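Local coordinates for protein pectinesterase (Sitophilus oryzae, PDB 4PMH) that hydrolyses the methyl esters of pectin, releasing methanol and leaving de-esterified polygalacturonate, and probably plays an important role in the digestion of plant cell walls, at residues Ser36-Ala40 with Leu89-Gly93; Lys39-Gly45 with Arg66-Asn72; Ala73-Val79 with Asp100-Leu105; Cys148-Phe152 with Ser165-Ser169; Gln160-Ile166 with Gln189-Leu195. All blocks are in the same frame, centred on the assembly; numbering follows the deposited sequence.

From the N terminus, segment 36-45 opens two loops: contact 2 closes the shorter at 66-72, by pairing strands 42-44 and 67-71, and contact 1 closes the longer at 89-93, so the first lies within the second. Contact 3 starts directly after contact 2, at 73-79, and ends at 100-105, crossing contact 1; it ties strands 74-76 and 101-105 in a second sheet. Contact 4 (148-152 with 165-169) and contact 5 (160-166 with 189-195) share Ser-165 and Ile-166. Strand 160-162 lies beside 89-93, and 165-168 beside 101-105, so contact 5 continues both sheets, while contact 4 packs the approach to strand 152-154 against the second.

Contact 1: Ser36-Ala40 with Leu89-Gly93; sequences STSKA and LTIYG
Tyr-92 reaches from strand 89-93 into the bend of segment 36-40, where Thr-37 lies over its ring and Lys-39 meets its edge. A chi1 of 71° sets its CG between the backbone N and the carbonyl carbon, and from this root the ring runs out beneath Thr-37. CB comes first, with Tyr-92 CB 3.7 Å from Thr-37 CG2. The same methyl then closes on the start of the ring, where Thr-37 CG2 is 3.5 Å from Tyr-92 CG. Above the ring itself Thr-37 CB takes over: it stands 3.7 Å from the centroid and 4° off the normal, a CH-pi contact centred on one face. At the far edge Lys-39 O lies near the ring plane, 3.4 Å from Tyr-92 CE1. The tip ends in a hydrogen bond, Tyr-92 OH donating to Lys-39 O at 2.7 Å; the hydroxyl sits above the carbonyl plane, 58° out of it, and does not use a lone-pair direction. Ala-40 CB flanks this bond, 3.8 Å from Tyr-92 OH. A phenylalanine in place of Tyr-92 would keep a ring under Thr-37 but would probably leave the Lys-39 carbonyl without its mate and that end of the bend less firmly held. Thr-90, on the same strand, adds its methyl beside Thr-37, while its OG1 bonds to Gln-160 and Arg-66. Thr-37 centres an inverse gamma turn, and the whole is a peripheral loop pinned to the outside of a parallel beta-helix, the fold of the pectinesterase family.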
# COMPACT_ATOMS: atom_id res chain seq x y z
N SER A 36 -2.10 21.03 2.43
CA SER A 36 -1.98 22.39 1.99
C SER A 36 -0.50 22.67 1.87
O SER A 36 0.12 23.15 2.82
CB SER A 36 -2.67 23.35 2.98
OG SER A 36 -2.63 24.69 2.52
N THR A 37 0.05 22.31 0.71
CA THR A 37 1.45 22.54 0.37
C THR A 37 1.69 24.03 0.12
O THR A 37 1.87 24.48 -1.02
CB THR A 37 1.87 21.70 -0.86
OG1 THR A 37 1.00 21.97 -1.96
CG2 THR A 37 1.80 20.20 -0.55
N SER A 38 1.70 24.80 1.20
CA SER A 38 1.61 26.27 1.12
C SER A 38 2.96 26.96 1.29
O SER A 38 3.02 28.19 1.45
CB SER A 38 0.67 26.79 2.19
OG SER A 38 0.56 28.19 2.12
N LYS A 39 4.03 26.18 1.29
CA LYS A 39 5.36 26.71 1.59
C LYS A 39 6.42 25.63 1.42
O LYS A 39 6.11 24.46 1.17
CB LYS A 39 5.40 27.29 3.02
CG LYS A 39 4.70 26.46 4.08
CD LYS A 39 4.83 27.08 5.47
CE LYS A 39 3.50 27.01 6.22
NZ LYS A 39 2.56 28.07 5.76
N ALA A 40 7.68 26.04 1.51
CA ALA A 40 8.79 25.12 1.38
C ALA A 40 9.85 25.50 2.40
O ALA A 40 10.51 26.52 2.24
CB ALA A 40 9.35 25.14 -0.03
N LEU A 89 5.86 15.86 8.96
CA LEU A 89 6.49 16.15 7.68
C LEU A 89 5.52 16.01 6.50
O LEU A 89 4.74 15.06 6.42
CB LEU A 89 7.65 15.19 7.47
CG LEU A 89 8.75 15.10 8.54
CD1 LEU A 89 9.75 14.01 8.14
CD2 LEU A 89 9.48 16.40 8.70
N THR A 90 5.57 16.99 5.60
CA THR A 90 4.90 16.93 4.31
C THR A 90 6.00 16.94 3.24
O THR A 90 6.82 17.85 3.21
CB THR A 90 3.97 18.14 4.14
OG1 THR A 90 2.96 18.08 5.14
CG2 THR A 90 3.33 18.16 2.77
N ILE A 91 6.03 15.91 2.41
CA ILE A 91 7.00 15.81 1.33
C ILE A 91 6.22 15.86 0.03
O ILE A 91 5.43 14.95 -0.24
CB ILE A 91 7.81 14.49 1.43
CG1 ILE A 91 8.59 14.43 2.76
CG2 ILE A 91 8.80 14.35 0.27
CD1 ILE A 91 7.89 13.65 3.84
N TYR A 92 6.45 16.90 -0.76
CA TYR A 92 5.71 17.08 -1.99
C TYR A 92 6.55 17.42 -3.20
O TYR A 92 7.53 18.12 -3.10
CB TYR A 92 4.62 18.11 -1.82
CG TYR A 92 5.07 19.54 -1.69
CD1 TYR A 92 5.39 20.08 -0.46
CD2 TYR A 92 5.13 20.35 -2.78
CE1 TYR A 92 5.78 21.41 -0.34
CE2 TYR A 92 5.50 21.68 -2.68
CZ TYR A 92 5.83 22.20 -1.45
OH TYR A 92 6.23 23.51 -1.35
N GLY A 93 6.10 16.93 -4.35
CA GLY A 93 6.76 17.22 -5.61
C GLY A 93 6.43 18.64 -6.06
O GLY A 93 5.31 19.13 -5.88

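Contact 2: Lys39-Gly45 with Arg66-Asn72; sequences KADYTVG and RKYIKIN
Asp-41 and Tyr-68 hold each other by side chain and backbone together. With chi1 at -66°, the Asp-41 carboxylate swings beside its own backbone N, and OD2 uses its anti lone pair to accept from Tyr-68 N at 2.9 Å. In return, Tyr-68 O is gripped twice, by Asp-41 N at 2.8 Å and by Tyr-42 N at 3.1 Å, the second being nearly straight (170°). OD2 also meets the edge of the Tyr-68 ring. Lys-39, bent at chi3 and chi4, lays its stem obliquely by that ring, with Lys-39 CG 3.8 Å from Tyr-68 CD1. Lys-67 kinks at chi2 (-71°) and crosses Asp-41 at about a right angle; its CD also comes 3.9 Å from Tyr-42 CE2. Beyond Tyr-42, regular parallel bonds link strands 42-44 and 67-71, the two strands of a beta-alpha-beta unit whose helix, 51-61, packs on Val-44 and Ile-69. Thr-43 and Lys-70 point the same way, with Thr-43 CG2 3.8 Å from Lys-70 CE. Lys-67 NZ lies 4.1 Å from Asp-41 OD1, too long for a salt bridge. One water joins them, bound weakly at OD1, and another lies between OD2 and Arg-66 O. The Tyr-68 N-H and the nearby ammonium are likely to favour a charged carboxylate here, the lysine being linked to it by a weak water bridge and not by a salt bridge.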
# COMPACT_ATOMS: atom_id res chain seq x y z
N LYS A 39 4.03 26.18 1.29
CA LYS A 39 5.36 26.71 1.59
C LYS A 39 6.42 25.63 1.42
O LYS A 39 6.11 24.46 1.17
CB LYS A 39 5.40 27.29 3.02
CG LYS A 39 4.70 26.46 4.08
CD LYS A 39 4.83 27.08 5.47
CE LYS A 39 3.50 27.01 6.22
NZ LYS A 39 2.56 28.07 5.76
N ALA A 40 7.68 26.04 1.51
CA ALA A 40 8.79 25.12 1.38
C ALA A 40 9.85 25.50 2.40
O ALA A 40 10.51 26.52 2.24
CB ALA A 40 9.35 25.14 -0.03
N ASP A 41 9.97 24.70 3.45
CA ASP A 41 10.96 24.90 4.49
C ASP A 41 12.32 24.34 4.05
O ASP A 41 13.35 24.93 4.34
CB ASP A 41 10.52 24.19 5.79
CG ASP A 41 9.26 24.82 6.39
OD1 ASP A 41 9.30 26.00 6.76
OD2 ASP A 41 8.23 24.13 6.49
N TYR A 42 12.29 23.21 3.36
CA TYR A 42 13.48 22.57 2.78
C TYR A 42 13.17 22.19 1.35
O TYR A 42 12.13 21.58 1.09
CB TYR A 42 13.81 21.33 3.58
CG TYR A 42 13.83 21.62 5.06
CD1 TYR A 42 14.95 22.15 5.67
CD2 TYR A 42 12.70 21.38 5.84
CE1 TYR A 42 14.97 22.44 7.02
CE2 TYR A 42 12.72 21.67 7.18
CZ TYR A 42 13.85 22.20 7.77
OH TYR A 42 13.87 22.48 9.11
N THR A 43 14.06 22.53 0.42
CA THR A 43 13.83 22.30 -1.01
C THR A 43 14.97 21.50 -1.62
O THR A 43 16.12 21.92 -1.56
CB THR A 43 13.66 23.62 -1.74
OG1 THR A 43 12.51 24.31 -1.22
CG2 THR A 43 13.44 23.38 -3.24
N VAL A 44 14.65 20.34 -2.16
CA VAL A 44 15.61 19.52 -2.86
C VAL A 44 15.75 20.16 -4.24
O VAL A 44 14.79 20.18 -5.03
CB VAL A 44 15.15 18.06 -3.00
CG1 VAL A 44 16.22 17.22 -3.69
CG2 VAL A 44 14.82 17.47 -1.64
N GLY A 45 16.93 20.69 -4.54
CA GLY A 45 17.15 21.48 -5.76
C GLY A 45 17.37 22.96 -5.45
O GLY A 45 17.83 23.69 -6.30
N ARG A 66 4.58 21.41 11.59
CA ARG A 66 4.68 20.64 10.36
C ARG A 66 5.67 21.33 9.43
O ARG A 66 5.61 22.55 9.22
CB ARG A 66 3.29 20.51 9.69
CG ARG A 66 3.29 19.82 8.33
CD ARG A 66 1.89 19.45 7.85
NE ARG A 66 1.29 18.39 8.65
CZ ARG A 66 1.63 17.10 8.58
NH1 ARG A 66 2.59 16.67 7.73
NH2 ARG A 66 1.04 16.23 9.38
N LYS A 67 6.62 20.56 8.93
CA LYS A 67 7.65 21.05 8.02
C LYS A 67 7.40 20.53 6.61
O LYS A 67 6.96 19.38 6.42
CB LYS A 67 9.04 20.61 8.49
CG LYS A 67 9.49 21.23 9.80
CD LYS A 67 9.81 22.71 9.60
CE LYS A 67 9.87 23.45 10.91
NZ LYS A 67 10.09 24.88 10.63
N TYR A 68 7.68 21.39 5.62
CA TYR A 68 7.36 21.14 4.23
C TYR A 68 8.63 20.99 3.41
O TYR A 68 9.46 21.91 3.32
CB TYR A 68 6.52 22.29 3.68
CG TYR A 68 5.13 22.31 4.30
CD1 TYR A 68 4.89 22.97 5.50
CD2 TYR A 68 4.07 21.65 3.69
CE1 TYR A 68 3.62 22.98 6.07
CE2 TYR A 68 2.80 21.66 4.24
CZ TYR A 68 2.58 22.32 5.43
OH TYR A 68 1.31 22.32 5.99
N ILE A 69 8.78 19.80 2.85
CA ILE A 69 9.91 19.47 2.03
C ILE A 69 9.42 19.41 0.59
O ILE A 69 8.66 18.50 0.23
CB ILE A 69 10.51 18.10 2.40
CG1 ILE A 69 11.15 18.20 3.78
CG2 ILE A 69 11.54 17.67 1.35
CD1 ILE A 69 11.32 16.89 4.50
N LYS A 70 9.88 20.37 -0.22
CA LYS A 70 9.56 20.40 -1.63
C LYS A 70 10.64 19.71 -2.45
O LYS A 70 11.82 20.01 -2.29
CB LYS A 70 9.43 21.83 -2.09
CG LYS A 70 9.07 21.94 -3.55
CD LYS A 70 8.67 23.36 -3.91
CE LYS A 70 9.86 24.28 -3.96
NZ LYS A 70 9.50 25.54 -4.68
N ILE A 71 10.23 18.79 -3.31
CA ILE A 71 11.17 18.14 -4.22
C ILE A 71 10.99 18.68 -5.63
O ILE A 71 9.99 18.38 -6.30
CB ILE A 71 10.99 16.60 -4.25
CG1 ILE A 71 11.00 16.02 -2.82
CG2 ILE A 71 12.05 15.95 -5.15
CD1 ILE A 71 10.85 14.51 -2.71
N ASN A 72 11.96 19.44 -6.11
CA ASN A 72 11.88 19.96 -7.45
C ASN A 72 11.68 18.84 -8.45
O ASN A 72 12.21 17.74 -8.28
CB ASN A 72 13.13 20.76 -7.81
CG ASN A 72 13.11 22.17 -7.26
OD1 ASN A 72 12.11 22.62 -6.71
ND2 ASN A 72 14.21 22.88 -7.43
O HOH W 1 6.59 25.10 8.18
O HOH W 2 11.89 25.40 8.50

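Contact 3: Ala73-Val79 with Asp100-Leu105; sequences AGTYQEV and DTLITL
Leu-102 O receives the shortest polar bond of this contact, from Tyr-76 N at 2.8 Å and 169° at the hydrogen. The same oxygen is approached by Thr-75 CA in a C-H...O contact of 3.4 Å, and it lies in the plane of the Tyr-76 ring at its edge. Three more backbone bonds complete the parallel pairing, from Gly-74 N to Asp-100 O up to Thr-104 N to Tyr-76 O. On the face shared with Thr-75, Thr-104 turns OG1 anti to its N (chi1 179°), which sends the hydroxyl to Glu-167 and leaves its CG2 3.8 Å from Thr-75 CG2. Beyond the last bridged pair, at the end of strand 101-105, Leu-105 packs on the turn after strand 74-76. Its CD2 lies 3.8 Å from Gln-77 C, its CD1 3.7 Å from Glu-78 C, and the same CD1 touches Val-79 CG1 at 3.8 Å. Cutting Leu-105 back to an alanine would probably open a gap along Gln-77 to Val-79 and cost Val-79 CG1 this neighbour. Glu-78 O is buried with no polar partner in the model, Ile-103 CG2 being 3.4 Å away. Strand 165-168 pairs with 101-105 on its other edge, Ile-71 of strand 67-71 packs on Tyr-76 and Ile-103, helix 113-120 meets Val-79 and Leu-105, and Glu-78 bonds to Ile-51 N at the start of helix 51-61.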
# COMPACT_ATOMS: atom_id res chain seq x y z
N ALA A 73 10.92 19.16 -9.50
CA ALA A 73 10.63 18.23 -10.58
C ALA A 73 11.92 17.59 -11.09
O ALA A 73 12.94 18.26 -11.21
CB ALA A 73 9.93 18.97 -11.71
N GLY A 74 11.88 16.29 -11.35
CA GLY A 74 13.09 15.58 -11.76
C GLY A 74 12.99 14.09 -11.51
O GLY A 74 11.98 13.60 -11.01
N THR A 75 14.03 13.36 -11.88
CA THR A 75 14.10 11.94 -11.59
C THR A 75 15.22 11.75 -10.58
O THR A 75 16.34 12.19 -10.80
CB THR A 75 14.40 11.10 -12.84
OG1 THR A 75 13.36 11.29 -13.82
CG2 THR A 75 14.50 9.62 -12.49
N TYR A 76 14.89 11.09 -9.46
CA TYR A 76 15.79 10.85 -8.34
C TYR A 76 16.01 9.35 -8.11
O TYR A 76 15.06 8.65 -7.78
CB TYR A 76 15.19 11.47 -7.09
CG TYR A 76 15.02 12.97 -7.18
CD1 TYR A 76 13.90 13.54 -7.81
CD2 TYR A 76 15.97 13.82 -6.63
CE1 TYR A 76 13.75 14.92 -7.88
CE2 TYR A 76 15.83 15.21 -6.72
CZ TYR A 76 14.71 15.76 -7.34
OH TYR A 76 14.59 17.13 -7.41
N GLN A 77 17.23 8.86 -8.31
CA GLN A 77 17.52 7.44 -8.10
C GLN A 77 18.11 7.23 -6.71
O GLN A 77 19.33 7.14 -6.51
CB GLN A 77 18.40 6.90 -9.23
CG GLN A 77 17.68 7.04 -10.57
CD GLN A 77 18.55 6.65 -11.72
OE1 GLN A 77 18.75 5.47 -11.99
NE2 GLN A 77 19.09 7.64 -12.41
N GLU A 78 17.21 7.15 -5.74
CA GLU A 78 17.56 7.09 -4.34
C GLU A 78 16.41 6.55 -3.53
O GLU A 78 15.30 6.48 -4.02
CB GLU A 78 17.93 8.49 -3.82
CG GLU A 78 17.19 9.64 -4.46
CD GLU A 78 17.92 10.99 -4.28
OE1 GLU A 78 17.79 11.58 -3.20
OE2 GLU A 78 18.59 11.47 -5.21
N VAL A 79 16.72 6.15 -2.31
CA VAL A 79 15.69 5.89 -1.31
C VAL A 79 15.37 7.15 -0.51
O VAL A 79 16.15 8.12 -0.50
CB VAL A 79 16.09 4.79 -0.32
CG1 VAL A 79 16.19 3.45 -1.02
CG2 VAL A 79 17.38 5.13 0.42
N ASP A 100 5.74 14.50 -12.70
CA ASP A 100 6.89 15.37 -12.88
C ASP A 100 8.01 15.17 -11.82
O ASP A 100 9.10 15.71 -11.97
CB ASP A 100 6.45 16.84 -12.85
CG ASP A 100 5.57 17.21 -14.04
OD1 ASP A 100 5.66 16.52 -15.08
OD2 ASP A 100 4.77 18.17 -13.93
N THR A 101 7.72 14.45 -10.74
CA THR A 101 8.69 14.20 -9.69
C THR A 101 8.71 12.71 -9.42
O THR A 101 7.74 12.17 -8.91
CB THR A 101 8.33 14.99 -8.43
OG1 THR A 101 8.11 16.36 -8.78
CG2 THR A 101 9.45 14.88 -7.41
N LEU A 102 9.79 12.05 -9.79
CA LEU A 102 9.86 10.58 -9.78
C LEU A 102 11.05 10.10 -8.95
O LEU A 102 12.20 10.45 -9.22
CB LEU A 102 9.99 10.06 -11.21
CG LEU A 102 10.25 8.56 -11.36
CD1 LEU A 102 9.06 7.79 -10.81
CD2 LEU A 102 10.53 8.18 -12.81
N ILE A 103 10.76 9.30 -7.92
CA ILE A 103 11.75 8.71 -7.08
C ILE A 103 11.74 7.23 -7.43
O ILE A 103 10.74 6.56 -7.20
CB ILE A 103 11.39 8.88 -5.60
CG1 ILE A 103 11.09 10.36 -5.29
CG2 ILE A 103 12.50 8.35 -4.70
CD1 ILE A 103 10.47 10.59 -3.93
N THR A 104 12.82 6.72 -8.02
CA THR A 104 12.77 5.40 -8.61
C THR A 104 14.06 4.60 -8.45
O THR A 104 15.15 5.16 -8.55
CB THR A 104 12.40 5.47 -10.12
OG1 THR A 104 12.38 4.15 -10.66
CG2 THR A 104 13.40 6.32 -10.94
N LEU A 105 13.91 3.30 -8.25
CA LEU A 105 15.04 2.37 -8.25
C LEU A 105 14.57 1.01 -8.73
O LEU A 105 13.38 0.73 -8.65
CB LEU A 105 15.61 2.21 -6.84
CG LEU A 105 16.44 3.35 -6.26
CD1 LEU A 105 16.68 3.12 -4.78
CD2 LEU A 105 17.76 3.48 -7.01

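Contact 4: Cys148-Phe152 with Ser165-Ser169; sequences CSTVF and SIENS
Phe-152 and Ile-166 form the close-packed end of this contact. The two side chains cross at about a right angle, and Ile-166 CD1 comes 3.6 Å from Phe-152 CD2, approaching the ring obliquely. The other branch of the isoleucine, CG2, fills in behind, 3.8 Å from Phe-152 CB. Val-151 extends this packing with both methyls. With CG1 anti to the backbone N (chi1 171°), it slides past Ile-166 in the opposite direction, leaving Val-151 CG1 4.0 Å from Ile-166 CG2. The second methyl, CG2, drops onto the strand itself, 3.5 Å from Glu-167 O, and also lies 3.8 Å from Asn-168 CB. The Ser-149 end is looser. Asn-168 ND2 lies 2.8 Å from Ser-149 O, yet the angle is too poor for a hydrogen bond, and the amide instead bonds to Met-107 O and Val-179 O. Glu-167 points away toward the more open face of its strand, where its carboxylate meets Thr-104. The backbones run in opposed directions, 174° apart, but no hydrogen bond joins them and the nearest CA atoms, those of Val-151 and Asn-168, are 6.4 Å apart; side chains, meeting each other or the opposite backbone, bridge the space. Such inward-facing aliphatic and aromatic packing between separate sheets is the core of a parallel beta-helix. Here it lies close to the probable active site, the Ser-149 side chain being about 6 Å from those of Gln-177 and Asp-200, assigned by similarity to substrate binding and proton donation.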
# COMPACT_ATOMS: atom_id res chain seq x y z
N CYS A 148 13.26 -4.38 3.13
CA CYS A 148 14.43 -3.57 2.72
C CYS A 148 14.44 -3.19 1.22
O CYS A 148 15.24 -2.36 0.77
CB CYS A 148 15.75 -4.26 3.11
SG CYS A 148 16.09 -4.22 4.90
N SER A 149 13.55 -3.79 0.44
CA SER A 149 13.42 -3.41 -0.96
C SER A 149 12.74 -2.03 -1.13
O SER A 149 12.68 -1.51 -2.24
CB SER A 149 12.66 -4.48 -1.74
OG SER A 149 11.25 -4.39 -1.52
N THR A 150 12.24 -1.46 -0.02
CA THR A 150 11.36 -0.29 -0.08
C THR A 150 12.10 0.94 -0.56
O THR A 150 13.15 1.28 -0.01
CB THR A 150 10.71 0.03 1.28
OG1 THR A 150 9.88 -1.06 1.69
CG2 THR A 150 9.86 1.29 1.19
N VAL A 151 11.54 1.62 -1.55
CA VAL A 151 12.12 2.87 -2.07
C VAL A 151 11.84 4.08 -1.15
O VAL A 151 12.75 4.83 -0.82
CB VAL A 151 11.68 3.13 -3.53
CG1 VAL A 151 12.09 4.51 -4.02
CG2 VAL A 151 12.24 2.04 -4.44
N PHE A 152 10.59 4.23 -0.72
CA PHE A 152 10.17 5.29 0.21
C PHE A 152 9.56 4.62 1.46
O PHE A 152 8.50 4.00 1.40
CB PHE A 152 9.14 6.15 -0.52
CG PHE A 152 8.97 7.55 0.00
CD1 PHE A 152 8.47 7.79 1.28
CD2 PHE A 152 9.19 8.64 -0.84
CE1 PHE A 152 8.27 9.09 1.73
CE2 PHE A 152 8.98 9.94 -0.40
CZ PHE A 152 8.51 10.17 0.89
N SER A 165 5.77 10.79 -7.61
CA SER A 165 5.73 9.41 -8.06
C SER A 165 6.83 8.61 -7.37
O SER A 165 7.99 9.03 -7.32
CB SER A 165 5.95 9.37 -9.58
OG SER A 165 4.94 10.05 -10.31
N ILE A 166 6.47 7.43 -6.87
CA ILE A 166 7.43 6.53 -6.27
C ILE A 166 7.37 5.22 -7.01
O ILE A 166 6.30 4.65 -7.19
CB ILE A 166 7.14 6.25 -4.76
CG1 ILE A 166 6.99 7.56 -3.96
CG2 ILE A 166 8.24 5.41 -4.16
CD1 ILE A 166 6.32 7.40 -2.61
N GLU A 167 8.53 4.72 -7.42
CA GLU A 167 8.59 3.53 -8.23
C GLU A 167 9.68 2.59 -7.77
O GLU A 167 10.81 3.01 -7.53
CB GLU A 167 8.85 3.91 -9.70
CG GLU A 167 9.15 2.71 -10.58
CD GLU A 167 9.25 3.11 -12.03
OE1 GLU A 167 10.03 4.04 -12.32
OE2 GLU A 167 8.54 2.50 -12.86
N ASN A 168 9.35 1.31 -7.70
CA ASN A 168 10.37 0.27 -7.68
C ASN A 168 10.17 -0.57 -8.96
O ASN A 168 9.19 -1.30 -9.10
CB ASN A 168 10.29 -0.56 -6.40
CG ASN A 168 11.51 -1.43 -6.18
OD1 ASN A 168 12.19 -1.84 -7.13
ND2 ASN A 168 11.81 -1.71 -4.91
N SER A 169 11.11 -0.43 -9.88
CA SER A 169 10.92 -0.85 -11.26
C SER A 169 11.34 -2.29 -11.49
O SER A 169 11.33 -2.76 -12.62
CB SER A 169 11.67 0.08 -12.22
OG SER A 169 13.08 0.07 -11.99

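Contact 5: Gln160-Ile166 with Gln189-Leu195; sequences QIVNLSI and QIHNARL
Gln-160 and Gln-189 lie side by side in the first of three polar side-chain pairs. Gln-160 NE2 donates to Gln-189 OE1 at 2.9 Å, keeping near its own amide plane but standing 45° out of the acceptor's; the two amide planes are 79° apart. The remaining ends have other partners, Thr-90 and Pro-33. Asn-163 and Asn-192 differ: their amide planes are nearly parallel, and Asn-163 OD1 to Asn-192 ND2, 3.3 Å, is too poorly angled for a hydrogen bond. A water bridges them instead, donating to Asn-163 OD1 at 2.8 Å and accepting from Asn-192 ND2. Third, Arg-194 bends at chi3 (56°), bringing NH1 to 2.8 Å from Ser-165 OG, which also bonds to Pro-98 O. Both asparagines have positive phi and psi, the left-handed helical (alpha-L) conformation, at the bend between one sheet and the next; stacked in successive coils, they fit the asparagine turns of right-handed parallel beta-helices such as the pectate lyases. Backbone bonds run on both sides of this bend: Ile-161 N to Gln-189 O at 2.8 Å before it, and Ile-166 N to Arg-194 O at 2.9 Å after it. Apolar packing falls on the face of Ile-161, Ile-166 and Leu-195. Ile-166 CD1 and Leu-195 CD2 meet at 3.8 Å, pointing the same way, and Leu-181 of strand 181-183 packs against all three.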
# COMPACT_ATOMS: atom_id res chain seq x y z
N GLN A 160 2.75 13.37 5.41
CA GLN A 160 1.97 13.61 4.21
C GLN A 160 2.89 13.45 2.98
O GLN A 160 4.00 14.01 2.95
CB GLN A 160 1.35 15.02 4.24
CG GLN A 160 0.40 15.26 5.41
CD GLN A 160 -0.20 16.67 5.41
OE1 GLN A 160 0.33 17.58 4.77
NE2 GLN A 160 -1.28 16.85 6.15
N ILE A 161 2.46 12.66 2.00
CA ILE A 161 3.19 12.46 0.75
C ILE A 161 2.28 12.95 -0.36
O ILE A 161 1.16 12.47 -0.48
CB ILE A 161 3.55 10.97 0.51
CG1 ILE A 161 4.44 10.42 1.62
CG2 ILE A 161 4.26 10.82 -0.82
CD1 ILE A 161 4.67 8.91 1.52
N VAL A 162 2.75 13.91 -1.16
CA VAL A 162 1.85 14.66 -2.04
C VAL A 162 2.51 14.90 -3.39
O VAL A 162 3.69 15.22 -3.44
CB VAL A 162 1.53 16.03 -1.42
CG1 VAL A 162 0.52 16.80 -2.26
CG2 VAL A 162 1.06 15.85 0.01
N ASN A 163 1.73 14.77 -4.46
CA ASN A 163 2.16 15.22 -5.79
C ASN A 163 3.53 14.67 -6.22
O ASN A 163 4.41 15.40 -6.63
CB ASN A 163 2.15 16.76 -5.84
CG ASN A 163 2.26 17.30 -7.27
OD1 ASN A 163 1.74 16.69 -8.20
ND2 ASN A 163 2.92 18.43 -7.43
N LEU A 164 3.71 13.37 -6.18
CA LEU A 164 4.96 12.82 -6.64
C LEU A 164 4.77 11.35 -6.96
O LEU A 164 3.72 10.76 -6.66
CB LEU A 164 6.06 13.05 -5.59
CG LEU A 164 5.82 12.55 -4.16
CD1 LEU A 164 5.98 11.04 -4.08
CD2 LEU A 164 6.76 13.23 -3.17
N SER A 165 5.77 10.79 -7.61
CA SER A 165 5.73 9.41 -8.06
C SER A 165 6.83 8.61 -7.37
O SER A 165 7.99 9.03 -7.32
CB SER A 165 5.95 9.37 -9.58
OG SER A 165 4.94 10.05 -10.31
N ILE A 166 6.47 7.43 -6.87
CA ILE A 166 7.43 6.53 -6.27
C ILE A 166 7.37 5.22 -7.01
O ILE A 166 6.30 4.65 -7.19
CB ILE A 166 7.14 6.25 -4.76
CG1 ILE A 166 6.99 7.56 -3.96
CG2 ILE A 166 8.24 5.41 -4.16
CD1 ILE A 166 6.32 7.40 -2.61
N GLN A 189 -0.88 10.26 5.24
CA GLN A 189 -1.76 10.74 4.21
C GLN A 189 -0.99 10.75 2.91
O GLN A 189 0.12 11.30 2.84
CB GLN A 189 -2.24 12.16 4.54
CG GLN A 189 -2.98 12.30 5.85
CD GLN A 189 -3.24 13.76 6.19
OE1 GLN A 189 -2.51 14.36 6.97
NE2 GLN A 189 -4.25 14.34 5.57
N ILE A 190 -1.55 10.12 1.88
CA ILE A 190 -0.93 10.08 0.54
C ILE A 190 -1.92 10.71 -0.42
O ILE A 190 -3.05 10.22 -0.57
CB ILE A 190 -0.67 8.63 0.09
CG1 ILE A 190 0.22 7.89 1.07
CG2 ILE A 190 -0.05 8.62 -1.29
CD1 ILE A 190 -0.47 7.46 2.33
N HIS A 191 -1.55 11.81 -1.07
CA HIS A 191 -2.51 12.58 -1.85
C HIS A 191 -1.94 12.96 -3.20
O HIS A 191 -0.86 13.53 -3.28
CB HIS A 191 -2.93 13.81 -1.07
CG HIS A 191 -3.88 14.71 -1.80
ND1 HIS A 191 -5.12 14.29 -2.23
CD2 HIS A 191 -3.80 16.02 -2.12
CE1 HIS A 191 -5.74 15.30 -2.82
NE2 HIS A 191 -4.96 16.36 -2.76
N ASN A 192 -2.67 12.64 -4.27
CA ASN A 192 -2.26 13.02 -5.61
C ASN A 192 -0.89 12.43 -5.97
O ASN A 192 -0.00 13.12 -6.43
CB ASN A 192 -2.26 14.55 -5.77
CG ASN A 192 -2.13 14.99 -7.22
OD1 ASN A 192 -2.67 14.36 -8.14
ND2 ASN A 192 -1.40 16.08 -7.44
N ALA A 193 -0.73 11.14 -5.76
CA ALA A 193 0.53 10.48 -5.97
C ALA A 193 0.37 9.34 -6.94
O ALA A 193 -0.76 8.94 -7.28
CB ALA A 193 1.09 9.98 -4.64
N ARG A 194 1.51 8.81 -7.38
CA ARG A 194 1.56 7.69 -8.30
C ARG A 194 2.55 6.68 -7.69
O ARG A 194 3.69 7.03 -7.41
CB ARG A 194 2.03 8.17 -9.69
CG ARG A 194 1.16 9.25 -10.36
CD ARG A 194 1.72 9.78 -11.69
NE ARG A 194 1.96 8.71 -12.67
CZ ARG A 194 3.16 8.28 -13.11
NH1 ARG A 194 4.31 8.82 -12.70
NH2 ARG A 194 3.21 7.28 -13.99
N LEU A 195 2.10 5.45 -7.47
CA LEU A 195 2.88 4.42 -6.82
C LEU A 195 3.01 3.26 -7.81
O LEU A 195 2.00 2.68 -8.21
CB LEU A 195 2.20 4.01 -5.49
CG LEU A 195 1.85 5.16 -4.53
CD1 LEU A 195 1.00 4.66 -3.37
CD2 LEU A 195 3.11 5.84 -4.01
O HOH W 3 -0.46 18.08 -9.30